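Putative cell wall hydrolase phosphatase-associated protein (Clostridioides difficile, PDB 7CFL) is an autolysin whose catalytic domain, of the NlpC/P60 type, probably cleaves cell-wall peptides as a cysteine endopeptidase. Local coordinates at residues A[74-79]-A[98-103]; A[80-85]-A[132-137]. All coordinates share one frame; numbering follows the deposited sequence.

Contact 1. Residues A[74-79]-A[98-103]; sequences GDLRSG and GIYIGN
The ring of Y100 and the side chain of L76 form the apolar half of this contact, while S78 and G79 bind the backbone of the strand beside it. L76 sets its CB over one face of the tyrosine ring, 3.8 Å from the ring centroid and 14° off the normal, a CH-pi contact. Over the same face, L76 CD1 reaches the other edge of the ring, 3.9 Å from Y100 CE1. Y100 CG is anti to the backbone N (chi1 -169°), which turns the ring toward the loop. At the ring's edge the carbonyl of R77 comes up near the plane, with R77 O 3.4 Å from Y100 CD2. The opposite face carries the backbone N of G102, offset toward the rim, and the phenol OH is hydrogen-bonded to G104 N in the turn that follows.

Two hydrogen bonds then join the loop to consecutive carbonyls. G79 N donates to Y100 O at 2.8 Å in a nearly straight bond (170° at the hydrogen), and S78 CA lies against that same oxygen in a CA-H...O contact. S78 OG donates to I101 O at 2.7 Å; with OG anti to its own carbonyl carbon, the hydroxyl reaches the strand although the CB bond leads away from it.

I101 and G102 both face D105 in a classic beta bulge; the S78 hydroxyl thus binds a carbonyl of the bulge itself, near the end of strand 96-102 in the antiparallel sheet of the NlpC/P60 domain.

Contact 2. Residues A[80-85]-A[132-137]; sequences DLVFFD and VNARRV
Strands 81-84 and 132-136 pair antiparallel, their axes 4.8 Å apart at an angle of 161°, with L81 and R135 as a hydrogen-bonded pair (L81 N to R135 O 2.8 Å) and V82 and A134 as the non-hydrogen-bonded pair next to it. Farther along, F83 N donates to N133 O and V132 N to F83 O.

Beside the L81-R135 pair, a salt bridge joins D80 and R136, which meet side-on. R136 NE donates to D80 OD1 and R136 NH2 to D80 OD2, both at 2.9 Å. Each oxygen uses its syn lone pair, and the carboxylate and guanidinium planes are only 27° apart, so the two bonds fix the rotation of both groups. The bend in the arginine chain at chi3 (-63°) brings NE and NH2 round to the acid. D80 OD2 also accepts from R77 N, which ties this ion pair to the preceding loop.

On the face bearing L81, F83 and R135, the CD2-CE2 side of the F83 ring meets two residues of the other strand. N133 OD1 comes within 3.1 Å of F83 CD2, and R135 CG within 3.8 Å of F83 CE2. The polar ends of both residues turn to S65: N133 OD1 is bonded to its OG, R135 NE to its carbonyl.

L81 packs on T45 and M49 of helix 41-53, which V137 also touches. V82 and A134 point to the other face, against L76. Strand 96-102 flanks 81-84, and strand 69-71 flanks 131-136.

The two contacts lie side by side in one antiparallel sheet, their centres about 9 Å apart. Segment 74-79 runs directly into 80-85, and their partners follow in the same order, 98-103 and then 132-137, so the contacts interlock along the chain. In the sheet, strand 81-84 lies between strands 96-102 and 131-136. Backbone bonds probably join the contacts, Y100 N to D80 O (2.8 Å) and G98 O to V82 N (2.9 Å), while L76 CD2 packs on V82 CG1 at 3.5 Å. Together they tie the loop before strand 81-84 and three neighbouring strands into one continuous portion of the sheet of the NlpC/P60 catalytic domain.

Contact 1. Residues A[74-79]-A[98-103]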
ATOM      1  N   GLY A  74      -2.246   6.581  14.531  1.00 28.36           N
ATOM      2  CA  GLY A  74      -1.477   6.187  15.730  1.00 27.13           C
ATOM      3  C   GLY A  74      -1.579   4.702  16.109  1.00 28.23           C
ATOM      4  O   GLY A  74      -0.751   4.251  16.931  1.00 31.62           O
ATOM      5  N   ASP A  75      -2.544   3.955  15.558  1.00 25.66           N
ATOM      6  CA  ASP A  75      -2.864   2.532  15.879  1.00 24.31           C
ATOM      7  C   ASP A  75      -2.438   1.599  14.732  1.00 23.71           C
ATOM      8  O   ASP A  75      -2.853   0.421  14.755  1.00 24.63           O
ATOM      9  CB  ASP A  75      -4.368   2.355  16.105  1.00 28.15           C
ATOM     10  CG  ASP A  75      -4.788   1.018  16.710  1.00 41.04           C
ATOM     11  OD1 ASP A  75      -5.636   0.311  16.048  1.00 35.69           O
ATOM     12  OD2 ASP A  75      -4.285   0.690  17.840  1.00 36.08           O
ATOM     13  N   LEU A  76      -1.659   2.068  13.759  1.00 24.59           N
ATOM     14  CA  LEU A  76      -1.217   1.204  12.618  1.00 19.95           C
ATOM     15  C   LEU A  76      -0.482  -0.031  13.137  1.00 22.04           C
ATOM     16  O   LEU A  76       0.372   0.102  14.045  1.00 24.44           O
ATOM     17  CB  LEU A  76      -0.318   2.012  11.695  1.00 19.49           C
ATOM     18  CG  LEU A  76      -1.047   2.981  10.770  1.00 24.23           C
ATOM     19  CD1 LEU A  76      -0.066   3.901  10.057  1.00 25.56           C
ATOM     20  CD2 LEU A  76      -1.863   2.217   9.740  1.00 25.03           C
ATOM     21  N   ARG A  77      -0.768  -1.177  12.512  1.00 26.42           N
ATOM     22  CA  ARG A  77      -0.178  -2.507  12.788  1.00 24.93           C
ATOM     23  C   ARG A  77       0.386  -3.020  11.462  1.00 22.28           C
ATOM     24  O   ARG A  77      -0.161  -2.596  10.427  1.00 20.74           O
ATOM     25  CB  ARG A  77      -1.226  -3.527  13.248  1.00 25.35           C
ATOM     26  CG  ARG A  77      -1.720  -3.350  14.675  1.00 36.04           C
ATOM     27  CD  ARG A  77      -2.640  -4.525  14.950  1.00 41.68           C
ATOM     28  NE  ARG A  77      -3.605  -4.285  16.007  1.00 48.51           N
ATOM     29  CZ  ARG A  77      -4.597  -5.119  16.317  1.00 58.35           C
ATOM     30  NH1 ARG A  77      -5.423  -4.818  17.305  1.00 60.03           N
ATOM     31  NH2 ARG A  77      -4.768  -6.245  15.640  1.00 65.33           N
ATOM     32  N   SER A  78       1.419  -3.855  11.517  1.00 22.12           N
ATOM     33  CA  SER A  78       1.935  -4.637  10.356  1.00 22.24           C
ATOM     34  C   SER A  78       0.764  -5.207   9.568  1.00 24.91           C
ATOM     35  O   SER A  78      -0.124  -5.820  10.190  1.00 21.52           O
ATOM     36  CB  SER A  78       2.812  -5.732  10.855  1.00 28.95           C
ATOM     37  OG  SER A  78       3.826  -5.183  11.663  1.00 41.50           O
ATOM     38  N   GLY A  79       0.743  -4.996   8.256  1.00 23.10           N
ATOM     39  CA  GLY A  79      -0.277  -5.589   7.375  1.00 24.99           C
ATOM     40  C   GLY A  79      -1.446  -4.654   7.111  1.00 22.10           C
ATOM     41  O   GLY A  79      -2.247  -4.955   6.233  1.00 24.44           O
ATOM     42  N   GLY A  98      -0.051   1.686   0.271  1.00 22.78           N
ATOM     43  CA  GLY A  98       1.076   0.851   0.688  1.00 21.82           C
ATOM     44  C   GLY A  98       0.644  -0.074   1.798  1.00 19.86           C
ATOM     45  O   GLY A  98      -0.485   0.100   2.328  1.00 23.02           O
ATOM     46  N   ILE A  99       1.490  -1.037   2.125  1.00 20.32           N
ATOM     47  CA  ILE A  99       1.264  -2.013   3.224  1.00 19.81           C
ATOM     48  C   ILE A  99       2.167  -1.583   4.362  1.00 18.96           C
ATOM     49  O   ILE A  99       3.374  -1.509   4.191  1.00 20.03           O
ATOM     50  CB  ILE A  99       1.546  -3.472   2.805  1.00 22.17           C
ATOM     51  CG1 ILE A  99       0.695  -3.881   1.602  1.00 24.38           C
ATOM     52  CG2 ILE A  99       1.383  -4.423   3.976  1.00 22.05           C
ATOM     53  CD1 ILE A  99       1.076  -5.211   0.985  1.00 22.44           C
ATOM     54  N   TYR A 100       1.563  -1.223   5.482  1.00 21.10           N
ATOM     55  CA  TYR A 100       2.363  -0.852   6.667  1.00 20.58           C
ATOM     56  C   TYR A 100       3.177  -2.049   7.195  1.00 18.15           C
ATOM     57  O   TYR A 100       2.631  -3.189   7.358  1.00 21.62           O
ATOM     58  CB  TYR A 100       1.422  -0.247   7.697  1.00 21.14           C
ATOM     59  CG  TYR A 100       2.166   0.402   8.834  1.00 21.42           C
ATOM     60  CD1 TYR A 100       2.783   1.627   8.645  1.00 20.95           C
ATOM     61  CD2 TYR A 100       2.323  -0.232  10.068  1.00 20.33           C
ATOM     62  CE1 TYR A 100       3.442   2.281   9.690  1.00 21.83           C
ATOM     63  CE2 TYR A 100       3.019   0.392  11.099  1.00 23.88           C
ATOM     64  CZ  TYR A 100       3.609   1.628  10.899  1.00 22.58           C
ATOM     65  OH  TYR A 100       4.325   2.241  11.898  1.00 26.08           O
ATOM     66  N   ILE A 101       4.445  -1.783   7.539  1.00 19.61           N
ATOM     67  CA  ILE A 101       5.358  -2.821   8.096  1.00 22.03           C
ATOM     68  C   ILE A 101       5.675  -2.470   9.546  1.00 25.53           C
ATOM     69  O   ILE A 101       5.437  -3.328  10.447  1.00 36.25           O
ATOM     70  CB  ILE A 101       6.547  -3.135   7.145  1.00 31.19           C
ATOM     71  CG1 ILE A 101       7.500  -1.983   6.822  1.00 38.86           C
ATOM     72  CG2 ILE A 101       5.964  -3.674   5.852  1.00 33.34           C
ATOM     73  CD1 ILE A 101       8.422  -2.279   5.638  1.00 47.58           C
ATOM     74  N   GLY A 102       6.060  -1.242   9.808  1.00 24.35           N
ATOM     75  CA  GLY A 102       6.264  -0.804  11.203  1.00 25.47           C
ATOM     76  C   GLY A 102       7.342   0.235  11.248  1.00 26.00           C
ATOM     77  O   GLY A 102       8.072   0.362  10.240  1.00 26.90           O
ATOM     78  N   ASN A 103       7.436   0.983  12.349  1.00 25.54           N
ATOM     79  CA  ASN A 103       8.467   2.045  12.461  1.00 27.70           C
ATOM     80  C   ASN A 103       8.230   3.119  11.386  1.00 27.30           C
ATOM     81  O   ASN A 103       9.231   3.754  10.983  1.00 27.02           O
ATOM     82  CB  ASN A 103       9.867   1.431  12.362  1.00 34.52           C
ATOM     83  CG  ASN A 103      10.147   0.520  13.539  1.00 36.26           C
ATOM     84  OD1 ASN A 103      10.232  -0.700  13.398  1.00 42.47           O
ATOM     85  ND2 ASN A 103      10.236   1.114  14.717  1.00 37.89           N
TER

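Contact 2. Residues A[80-85]-A[132-137]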
ATOM      1  N   ASP A  80      -1.589  -3.558   7.848  1.00 20.39           N
ATOM      2  CA  ASP A  80      -2.611  -2.534   7.549  1.00 18.60           C
ATOM      3  C   ASP A  80      -2.292  -1.881   6.202  1.00 18.13           C
ATOM      4  O   ASP A  80      -1.154  -1.712   5.879  1.00 20.39           O
ATOM      5  CB  ASP A  80      -2.714  -1.474   8.655  1.00 20.25           C
ATOM      6  CG  ASP A  80      -3.223  -2.012   9.964  1.00 21.90           C
ATOM      7  OD1 ASP A  80      -3.874  -3.086   9.954  1.00 20.33           O
ATOM      8  OD2 ASP A  80      -3.027  -1.281  10.973  1.00 22.82           O
ATOM      9  N   LEU A  81      -3.313  -1.502   5.463  1.00 19.13           N
ATOM     10  CA  LEU A  81      -3.180  -0.691   4.246  1.00 21.55           C
ATOM     11  C   LEU A  81      -3.195   0.778   4.640  1.00 20.17           C
ATOM     12  O   LEU A  81      -4.058   1.167   5.457  1.00 21.52           O
ATOM     13  CB  LEU A  81      -4.318  -1.038   3.273  1.00 20.50           C
ATOM     14  CG  LEU A  81      -4.353  -2.490   2.822  1.00 24.70           C
ATOM     15  CD1 LEU A  81      -5.502  -2.743   1.867  1.00 25.16           C
ATOM     16  CD2 LEU A  81      -3.045  -2.895   2.179  1.00 24.33           C
ATOM     17  N   VAL A  82      -2.280   1.566   4.069  1.00 19.09           N
ATOM     18  CA  VAL A  82      -2.197   3.023   4.346  0.60 18.70           C
ATOM     19  C   VAL A  82      -2.443   3.748   3.030  1.00 21.20           C
ATOM     20  O   VAL A  82      -1.931   3.277   1.995  1.00 22.16           O
ATOM     21  CB  VAL A  82      -0.854   3.402   4.998  1.00 21.85           C
ATOM     22  CG1 VAL A  82      -0.834   3.008   6.471  1.00 27.71           C
ATOM     23  CG2 VAL A  82       0.343   2.869   4.214  1.00 24.72           C
ATOM     24  N   PHE A  83      -3.248   4.797   3.038  1.00 18.66           N
ATOM     25  CA  PHE A  83      -3.754   5.493   1.820  1.00 19.97           C
ATOM     26  C   PHE A  83      -3.294   6.964   1.801  1.00 22.17           C
ATOM     27  O   PHE A  83      -3.231   7.687   2.808  1.00 23.30           O
ATOM     28  CB  PHE A  83      -5.275   5.380   1.740  1.00 22.12           C
ATOM     29  CG  PHE A  83      -5.752   3.958   1.710  1.00 19.40           C
ATOM     30  CD1 PHE A  83      -5.672   3.255   0.502  1.00 20.29           C
ATOM     31  CD2 PHE A  83      -6.092   3.242   2.851  1.00 20.36           C
ATOM     32  CE1 PHE A  83      -6.026   1.921   0.438  1.00 21.52           C
ATOM     33  CE2 PHE A  83      -6.455   1.902   2.780  1.00 22.90           C
ATOM     34  CZ  PHE A  83      -6.389   1.234   1.571  1.00 20.00           C
ATOM     35  N   PHE A  84      -3.014   7.477   0.615  1.00 21.92           N
ATOM     36  CA  PHE A  84      -2.506   8.847   0.373  1.00 22.05           C
ATOM     37  C   PHE A  84      -3.226   9.491  -0.802  1.00 27.30           C
ATOM     38  O   PHE A  84      -3.727   8.776  -1.687  1.00 23.75           O
ATOM     39  CB  PHE A  84      -1.001   8.837   0.133  1.00 24.09           C
ATOM     40  CG  PHE A  84      -0.236   8.078   1.180  1.00 24.87           C
ATOM     41  CD1 PHE A  84       0.321   8.729   2.274  1.00 26.03           C
ATOM     42  CD2 PHE A  84      -0.174   6.696   1.119  1.00 25.19           C
ATOM     43  CE1 PHE A  84       1.012   8.000   3.227  1.00 25.61           C
ATOM     44  CE2 PHE A  84       0.510   5.975   2.076  1.00 26.19           C
ATOM     45  CZ  PHE A  84       1.082   6.627   3.139  1.00 28.09           C
ATOM     46  N   ASP A  85      -3.252  10.818  -0.811  1.00 32.85           N
ATOM     47  CA  ASP A  85      -3.768  11.619  -1.952  1.00 34.78           C
ATOM     48  C   ASP A  85      -2.586  12.128  -2.800  1.00 35.70           C
ATOM     49  O   ASP A  85      -1.432  11.768  -2.507  1.00 38.65           O
ATOM     50  CB  ASP A  85      -4.723  12.711  -1.446  1.00 33.21           C
ATOM     51  CG  ASP A  85      -4.118  13.735  -0.507  1.00 39.14           C
ATOM     52  OD1 ASP A  85      -4.889  14.325   0.280  1.00 46.60           O
ATOM     53  OD2 ASP A  85      -2.892  13.932  -0.563  1.00 39.67           O
ATOM     54  N   VAL A 132      -4.173   9.930   4.153  1.00 25.74           N
ATOM     55  CA  VAL A 132      -5.661  10.060   4.202  1.00 27.44           C
ATOM     56  C   VAL A 132      -6.220   9.208   5.343  1.00 23.30           C
ATOM     57  O   VAL A 132      -6.863   9.788   6.256  1.00 26.20           O
ATOM     58  CB  VAL A 132      -6.341   9.743   2.862  1.00 29.09           C
ATOM     59  CG1 VAL A 132      -7.867   9.736   3.010  1.00 31.36           C
ATOM     60  CG2 VAL A 132      -5.897  10.731   1.791  1.00 29.25           C
ATOM     61  N   ASN A 133      -6.034   7.901   5.285  1.00 22.91           N
ATOM     62  CA  ASN A 133      -6.662   6.913   6.187  1.00 21.58           C
ATOM     63  C   ASN A 133      -5.916   5.583   6.092  1.00 23.45           C
ATOM     64  O   ASN A 133      -4.925   5.454   5.318  1.00 21.77           O
ATOM     65  CB  ASN A 133      -8.161   6.751   5.920  1.00 22.03           C
ATOM     66  CG  ASN A 133      -8.543   5.941   4.696  1.00 23.61           C
ATOM     67  OD1 ASN A 133      -7.739   5.756   3.786  1.00 26.63           O
ATOM     68  ND2 ASN A 133      -9.781   5.485   4.674  1.00 27.26           N
ATOM     69  N   ALA A 134      -6.407   4.614   6.847  1.00 20.87           N
ATOM     70  CA  ALA A 134      -5.832   3.271   6.918  1.00 22.03           C
ATOM     71  C   ALA A 134      -6.963   2.272   7.087  1.00 19.75           C
ATOM     72  O   ALA A 134      -8.018   2.643   7.623  1.00 20.93           O
ATOM     73  CB  ALA A 134      -4.830   3.234   8.023  1.00 21.27           C
ATOM     74  N   ARG A 135      -6.731   1.036   6.662  1.00 18.92           N
ATOM     75  CA  ARG A 135      -7.695  -0.074   6.769  1.00 19.93           C
ATOM     76  C   ARG A 135      -6.975  -1.363   7.176  1.00 22.07           C
ATOM     77  O   ARG A 135      -5.847  -1.633   6.673  1.00 22.15           O
ATOM     78  CB  ARG A 135      -8.417  -0.294   5.443  1.00 22.03           C
ATOM     79  CG  ARG A 135      -9.302   0.851   5.002  1.00 19.25           C
ATOM     80  CD  ARG A 135     -10.565   0.930   5.820  1.00 22.68           C
ATOM     81  NE  ARG A 135     -11.387   2.014   5.330  1.00 24.64           N
ATOM     82  CZ  ARG A 135     -12.544   2.404   5.880  1.00 25.56           C
ATOM     83  NH1 ARG A 135     -13.075   1.742   6.892  1.00 22.39           N
ATOM     84  NH2 ARG A 135     -13.208   3.410   5.351  1.00 24.90           N
ATOM     85  N   ARG A 136      -7.620  -2.110   8.074  1.00 19.71           N
ATOM     86  CA  ARG A 136      -7.196  -3.439   8.561  1.00 21.16           C
ATOM     87  C   ARG A 136      -8.056  -4.473   7.827  1.00 22.19           C
ATOM     88  O   ARG A 136      -9.299  -4.375   7.878  1.00 21.26           O
ATOM     89  CB  ARG A 136      -7.309  -3.513  10.085  1.00 22.26           C
ATOM     90  CG  ARG A 136      -6.729  -4.796  10.652  1.00 21.89           C
ATOM     91  CD  ARG A 136      -6.528  -4.621  12.146  1.00 23.38           C
ATOM     92  NE  ARG A 136      -5.557  -3.554  12.314  1.00 24.21           N
ATOM     93  CZ  ARG A 136      -5.522  -2.685  13.327  1.00 23.68           C
ATOM     94  NH1 ARG A 136      -6.423  -2.720  14.290  1.00 30.71           N
ATOM     95  NH2 ARG A 136      -4.591  -1.755  13.355  1.00 23.08           N
ATOM     96  N   VAL A 137      -7.393  -5.318   7.029  1.00 23.82           N
ATOM     97  CA  VAL A 137      -8.074  -6.381   6.233  1.00 27.09           C
ATOM     98  C   VAL A 137      -7.758  -7.795   6.764  1.00 24.17           C
ATOM     99  O   VAL A 137      -8.360  -8.771   6.238  1.00 29.29           O
ATOM    100  CB  VAL A 137      -7.712  -6.209   4.744  1.00 26.08           C
ATOM    101  CG1 VAL A 137      -8.260  -4.904   4.191  1.00 22.82           C
ATOM    102  CG2 VAL A 137      -6.215  -6.289   4.499  1.00 28.02           C
TER